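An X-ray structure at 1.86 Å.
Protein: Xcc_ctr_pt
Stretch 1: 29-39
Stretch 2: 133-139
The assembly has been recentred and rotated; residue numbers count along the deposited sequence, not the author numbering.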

ATOM      1  N   ASP A  29      -0.129  -1.673  -8.864  1.00 43.81           N
ATOM      2  CA  ASP A  29      -1.541  -1.917  -9.127  1.00 43.36           C
ATOM      3  C   ASP A  29      -2.201  -2.713  -8.021  1.00 42.73           C
ATOM      4  O   ASP A  29      -3.409  -2.570  -7.815  1.00 45.11           O
ATOM      5  CB  ASP A  29      -1.724  -2.648 -10.457  1.00 49.89           C
ATOM      6  CG  ASP A  29      -1.734  -1.705 -11.631  1.00 54.11           C
ATOM      7  OD1 ASP A  29      -1.793  -0.483 -11.392  1.00 54.64           O
ATOM      8  OD2 ASP A  29      -1.682  -2.181 -12.791  1.00 65.54           O
ATOM      9  N   ALA A  30      -1.447  -3.559  -7.312  1.00 42.60           N
ATOM     10  CA  ALA A  30      -2.049  -4.353  -6.246  1.00 40.62           C
ATOM     11  C   ALA A  30      -2.573  -3.451  -5.135  1.00 46.59           C
ATOM     12  O   ALA A  30      -3.729  -3.570  -4.721  1.00 41.24           O
ATOM     13  CB  ALA A  30      -1.044  -5.363  -5.696  1.00 43.04           C
ATOM     14  N   GLU A  31      -1.735  -2.525  -4.660  1.00 44.65           N
ATOM     15  CA  GLU A  31      -2.165  -1.551  -3.661  1.00 42.14           C
ATOM     16  C   GLU A  31      -3.237  -0.627  -4.202  1.00 42.72           C
ATOM     17  O   GLU A  31      -4.120  -0.186  -3.451  1.00 40.29           O
ATOM     18  CB  GLU A  31      -0.975  -0.723  -3.196  1.00 33.99           C
ATOM     19  CG  GLU A  31       0.125  -1.545  -2.544  1.00 47.23           C
ATOM     20  CD  GLU A  31       1.154  -2.126  -3.523  1.00 47.33           C
ATOM     21  OE1 GLU A  31       2.101  -2.782  -3.041  1.00 55.34           O
ATOM     22  OE2 GLU A  31       1.028  -1.952  -4.756  1.00 45.36           O
ATOM     23  N   ARG A  32      -3.173  -0.314  -5.494  1.00 36.55           N
ATOM     24  CA  ARG A  32      -4.145   0.595  -6.092  1.00 39.12           C
ATOM     25  C   ARG A  32      -5.566   0.090  -5.915  1.00 43.29           C
ATOM     26  O   ARG A  32      -6.500   0.894  -5.784  1.00 40.17           O
ATOM     27  CB  ARG A  32      -3.818   0.781  -7.573  1.00 45.21           C
ATOM     28  CG  ARG A  32      -4.852   1.504  -8.424  1.00 48.84           C
ATOM     29  CD  ARG A  32      -4.262   1.700  -9.860  1.00 52.79           C
ATOM     30  NE  ARG A  32      -5.259   1.998 -10.884  1.00 54.06           N
ATOM     31  CZ  ARG A  32      -5.274   1.436 -12.090  1.00 60.36           C
ATOM     32  NH1 ARG A  32      -4.355   0.535 -12.414  1.00 59.54           N
ATOM     33  NH2 ARG A  32      -6.208   1.766 -12.970  1.00 65.35           N
ATOM     34  N   PHE A  33      -5.756  -1.226  -5.901  1.00 37.12           N
ATOM     35  CA  PHE A  33      -7.087  -1.781  -5.712  1.00 39.43           C
ATOM     36  C   PHE A  33      -7.325  -2.325  -4.317  1.00 39.60           C
ATOM     37  O   PHE A  33      -8.466  -2.292  -3.843  1.00 43.53           O
ATOM     38  CB  PHE A  33      -7.349  -2.875  -6.751  1.00 43.10           C
ATOM     39  CG  PHE A  33      -7.356  -2.363  -8.153  1.00 44.86           C
ATOM     40  CD1 PHE A  33      -8.386  -1.536  -8.593  1.00 47.58           C
ATOM     41  CD2 PHE A  33      -6.325  -2.681  -9.030  1.00 47.29           C
ATOM     42  CE1 PHE A  33      -8.393  -1.049  -9.896  1.00 53.21           C
ATOM     43  CE2 PHE A  33      -6.320  -2.196 -10.329  1.00 49.93           C
ATOM     44  CZ  PHE A  33      -7.358  -1.376 -10.766  1.00 51.55           C
ATOM     45  N   ILE A  34      -6.286  -2.787  -3.625  1.00 33.52           N
ATOM     46  CA  ILE A  34      -6.485  -3.362  -2.297  1.00 34.70           C
ATOM     47  C   ILE A  34      -6.688  -2.270  -1.245  1.00 38.41           C
ATOM     48  O   ILE A  34      -7.498  -2.419  -0.327  1.00 34.64           O
ATOM     49  CB  ILE A  34      -5.292  -4.273  -1.953  1.00 40.50           C
ATOM     50  CG1 ILE A  34      -5.434  -5.626  -2.658  1.00 46.24           C
ATOM     51  CG2 ILE A  34      -5.193  -4.517  -0.474  1.00 44.31           C
ATOM     52  CD1 ILE A  34      -6.572  -6.465  -2.095  1.00 49.29           C
ATOM     53  N   VAL A  35      -5.961  -1.158  -1.352  1.00 35.97           N
ATOM     54  CA  VAL A  35      -6.068  -0.107  -0.339  1.00 35.49           C
ATOM     55  C   VAL A  35      -7.474   0.477  -0.264  1.00 35.68           C
ATOM     56  O   VAL A  35      -7.999   0.621   0.857  1.00 39.56           O
ATOM     57  CB  VAL A  35      -4.976   0.952  -0.557  1.00 40.87           C
ATOM     58  CG1 VAL A  35      -5.231   2.196   0.293  1.00 35.12           C
ATOM     59  CG2 VAL A  35      -3.609   0.366  -0.212  1.00 37.19           C
ATOM     60  N   PRO A  36      -8.147   0.821  -1.372  1.00 36.39           N
ATOM     61  CA  PRO A  36      -9.538   1.296  -1.242  1.00 41.97           C
ATOM     62  C   PRO A  36     -10.489   0.250  -0.684  1.00 41.72           C
ATOM     63  O   PRO A  36     -11.451   0.611   0.001  1.00 37.26           O
ATOM     64  CB  PRO A  36      -9.941   1.679  -2.674  1.00 43.75           C
ATOM     65  CG  PRO A  36      -8.665   1.746  -3.467  1.00 39.39           C
ATOM     66  CD  PRO A  36      -7.650   0.918  -2.762  1.00 37.51           C
ATOM     67  N   ALA A  37     -10.282  -1.028  -0.996  1.00 40.62           N
ATOM     68  CA  ALA A  37     -11.105  -2.073  -0.400  1.00 38.17           C
ATOM     69  C   ALA A  37     -10.937  -2.099   1.112  1.00 40.44           C
ATOM     70  O   ALA A  37     -11.920  -2.234   1.847  1.00 36.25           O
ATOM     71  CB  ALA A  37     -10.758  -3.433  -1.018  1.00 33.93           C
ATOM     72  N   PHE A  38      -9.706  -1.963   1.608  1.00 34.78           N
ATOM     73  CA  PHE A  38      -9.540  -1.893   3.057  1.00 33.99           C
ATOM     74  C   PHE A  38     -10.158  -0.621   3.618  1.00 34.74           C
ATOM     75  O   PHE A  38     -10.701  -0.633   4.729  1.00 35.92           O
ATOM     76  CB  PHE A  38      -8.069  -1.979   3.455  1.00 34.40           C
ATOM     77  CG  PHE A  38      -7.550  -3.405   3.551  1.00 36.99           C
ATOM     78  CD1 PHE A  38      -8.112  -4.302   4.458  1.00 35.21           C
ATOM     79  CD2 PHE A  38      -6.507  -3.836   2.740  1.00 34.46           C
ATOM     80  CE1 PHE A  38      -7.651  -5.616   4.551  1.00 36.95           C
ATOM     81  CE2 PHE A  38      -6.040  -5.148   2.822  1.00 37.77           C
ATOM     82  CZ  PHE A  38      -6.605  -6.033   3.731  1.00 41.08           C
ATOM     83  N   ALA A  39     -10.065   0.487   2.878  1.00 34.06           N
ATOM     84  CA  ALA A  39     -10.680   1.738   3.328  1.00 38.67           C
ATOM     85  C   ALA A  39     -12.172   1.550   3.600  1.00 36.47           C
ATOM     86  O   ALA A  39     -12.683   1.993   4.636  1.00 38.49           O
ATOM     87  CB  ALA A  39     -10.451   2.845   2.292  1.00 30.05           C
ATOM     88  N   THR A 133       6.154  -7.771   1.876  1.00 59.05           N
ATOM     89  CA  THR A 133       5.464  -7.327   0.677  1.00 56.64           C
ATOM     90  C   THR A 133       4.002  -7.746   0.793  1.00 49.58           C
ATOM     91  O   THR A 133       3.663  -8.666   1.534  1.00 50.93           O
ATOM     92  CB  THR A 133       6.101  -7.910  -0.593  1.00 61.63           C
ATOM     93  OG1 THR A 133       6.258  -9.324  -0.437  1.00 63.23           O
ATOM     94  CG2 THR A 133       7.468  -7.270  -0.843  1.00 57.32           C
ATOM     95  N   LEU A 134       3.137  -7.075   0.031  1.00 55.08           N
ATOM     96  CA  LEU A 134       1.706  -7.087   0.339  1.00 47.92           C
ATOM     97  C   LEU A 134       1.101  -8.485   0.234  1.00 50.77           C
ATOM     98  O   LEU A 134       0.472  -8.974   1.176  1.00 45.83           O
ATOM     99  CB  LEU A 134       0.967  -6.121  -0.587  1.00 52.81           C
ATOM    100  CG  LEU A 134      -0.540  -6.047  -0.370  1.00 50.22           C
ATOM    101  CD1 LEU A 134      -0.856  -5.642   1.073  1.00 43.48           C
ATOM    102  CD2 LEU A 134      -1.144  -5.060  -1.350  1.00 47.81           C
ATOM    103  N   GLU A 135       1.256  -9.134  -0.914  1.00 46.96           N
ATOM    104  CA  GLU A 135       0.527 -10.384  -1.123  1.00 47.28           C
ATOM    105  C   GLU A 135       0.969 -11.507  -0.182  1.00 43.57           C
ATOM    106  O   GLU A 135       0.113 -12.235   0.339  1.00 45.91           O
ATOM    107  CB  GLU A 135       0.652 -10.822  -2.583  1.00 47.11           C
ATOM    108  CG  GLU A 135      -0.002  -9.851  -3.573  1.00 45.46           C
ATOM    109  CD  GLU A 135       0.990  -8.859  -4.150  1.00 54.80           C
ATOM    110  OE1 GLU A 135       2.024  -8.591  -3.481  1.00 49.09           O
ATOM    111  OE2 GLU A 135       0.742  -8.363  -5.277  1.00 53.74           O
ATOM    112  N   PRO A 136       2.269 -11.702   0.072  1.00 49.28           N
ATOM    113  CA  PRO A 136       2.636 -12.727   1.068  1.00 50.58           C
ATOM    114  C   PRO A 136       2.120 -12.405   2.460  1.00 48.18           C
ATOM    115  O   PRO A 136       1.682 -13.313   3.176  1.00 50.52           O
ATOM    116  CB  PRO A 136       4.170 -12.744   1.012  1.00 52.03           C
ATOM    117  CG  PRO A 136       4.509 -12.152  -0.328  1.00 57.09           C
ATOM    118  CD  PRO A 136       3.463 -11.118  -0.570  1.00 47.78           C
ATOM    119  N   GLU A 137       2.128 -11.134   2.862  1.00 56.41           N
ATOM    120  CA  GLU A 137       1.535 -10.787   4.155  1.00 53.21           C
ATOM    121  C   GLU A 137       0.062 -11.183   4.204  1.00 49.03           C
ATOM    122  O   GLU A 137      -0.388 -11.822   5.161  1.00 55.94           O
ATOM    123  CB  GLU A 137       1.705  -9.296   4.447  1.00 57.20           C
ATOM    124  CG  GLU A 137       0.732  -8.808   5.523  1.00 59.02           C
ATOM    125  CD  GLU A 137       1.262  -7.665   6.379  1.00 65.31           C
ATOM    126  OE1 GLU A 137       2.280  -7.039   6.006  1.00 67.13           O
ATOM    127  OE2 GLU A 137       0.648  -7.394   7.443  1.00 66.57           O
ATOM    128  N   LEU A 138      -0.706 -10.831   3.169  1.00 51.52           N
ATOM    129  CA  LEU A 138      -2.126 -11.174   3.178  1.00 48.69           C
ATOM    130  C   LEU A 138      -2.336 -12.682   3.195  1.00 52.35           C
ATOM    131  O   LEU A 138      -3.258 -13.179   3.850  1.00 53.01           O
ATOM    132  CB  LEU A 138      -2.830 -10.564   1.971  1.00 45.82           C
ATOM    133  CG  LEU A 138      -2.815  -9.041   1.886  1.00 48.58           C
ATOM    134  CD1 LEU A 138      -3.446  -8.610   0.576  1.00 48.86           C
ATOM    135  CD2 LEU A 138      -3.570  -8.459   3.080  1.00 49.47           C
ATOM    136  N   PHE A 139      -1.511 -13.430   2.451  1.00 53.91           N
ATOM    137  CA  PHE A 139      -1.654 -14.880   2.460  1.00 48.96           C
ATOM    138  C   PHE A 139      -1.416 -15.439   3.852  1.00 49.86           C
ATOM    139  O   PHE A 139      -2.151 -16.319   4.311  1.00 49.86           O
ATOM    140  CB  PHE A 139      -0.690 -15.532   1.466  1.00 48.53           C
ATOM    141  CG  PHE A 139      -1.024 -16.960   1.169  1.00 47.90           C
ATOM    142  CD1 PHE A 139      -0.564 -17.976   1.985  1.00 56.14           C
ATOM    143  CD2 PHE A 139      -1.828 -17.287   0.089  1.00 52.72           C
ATOM    144  CE1 PHE A 139      -0.885 -19.291   1.725  1.00 54.63           C
ATOM    145  CE2 PHE A 139      -2.152 -18.599  -0.178  1.00 53.18           C
ATOM    146  CZ  PHE A 139      -1.681 -19.603   0.649  1.00 50.94           C
TER
HETATM  147  O   HOH W   1       3.807  -4.530  -2.236  1.00 57.56           O

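No hydrogen bond or salt bridge passes directly between these two stretches, although two glutamates, E31 and E135, lie buried in the contact; the one polar link is a single water. It donates to E31 OE1 at 2.6 Å and accepts from L134 N in a weak bond of 3.5 Å. That amide belongs to the first turn of the second helix, where backbone N-H groups lack partners in a preceding turn, so a carboxylate reaching it through water suits the place.

The helices carrying these residues run at 44° to each other, with axes 11.7 Å apart at their closest. At that spacing the gap must be filled by side chains, and L134 contributes the largest single share of the filling. It points toward the first helix, and its chi1 t, chi2 p rotamer brings CD2 among three neighbours: 3.9 Å from E31 CG, 4.2 Å from I34 CG2 and 4.4 Å from A30 CB. A branched leucine end offers one methyl to a surface built from a small residue, a beta-branched one and the aliphatic part of a glutamate. E31 thus does two jobs, its CG packing against the leucine while its carboxylate turns to the water and, through OE2, to a residue that borders one of the stretches.

A30 and I34 sit one turn apart on the first helix and both point toward the partner, with I34 N bonded to A30 O at 2.9 Å. The methyl of A30 also meets E135, whose CA-to-CB bond points sideways but whose end comes nearer: OE2 lies 3.5 Å from A30 CB. This is packing rather than a polar bond, and OE2 finds its hydrogen bond elsewhere in the structure.

The next turn on each helix repeats the apolar theme, with a phenylalanine on the first and another leucine on the second. F38 follows I34 by four residues, L138 follows L134 by four, and both point across the gap. F38 CZ meets L138 CD2 at 3.9 Å, the methyl lying at the ring edge, near its plane. A long aromatic side chain suits this position because it carries its far end across to the leucine.

The contact is small, burying 253 Å² over both sides, and L134 gives the largest share. R32 stays out of it, bonded through NH1 to D29 OD1 at 2.9 Å in a salt bridge within its own helix. The rule to read here is economical: apolar residues spaced i, i+4 make most of the contact, the glutamates add packing from their side chains, and their carboxylates find polar partners in water or elsewhere in the structure.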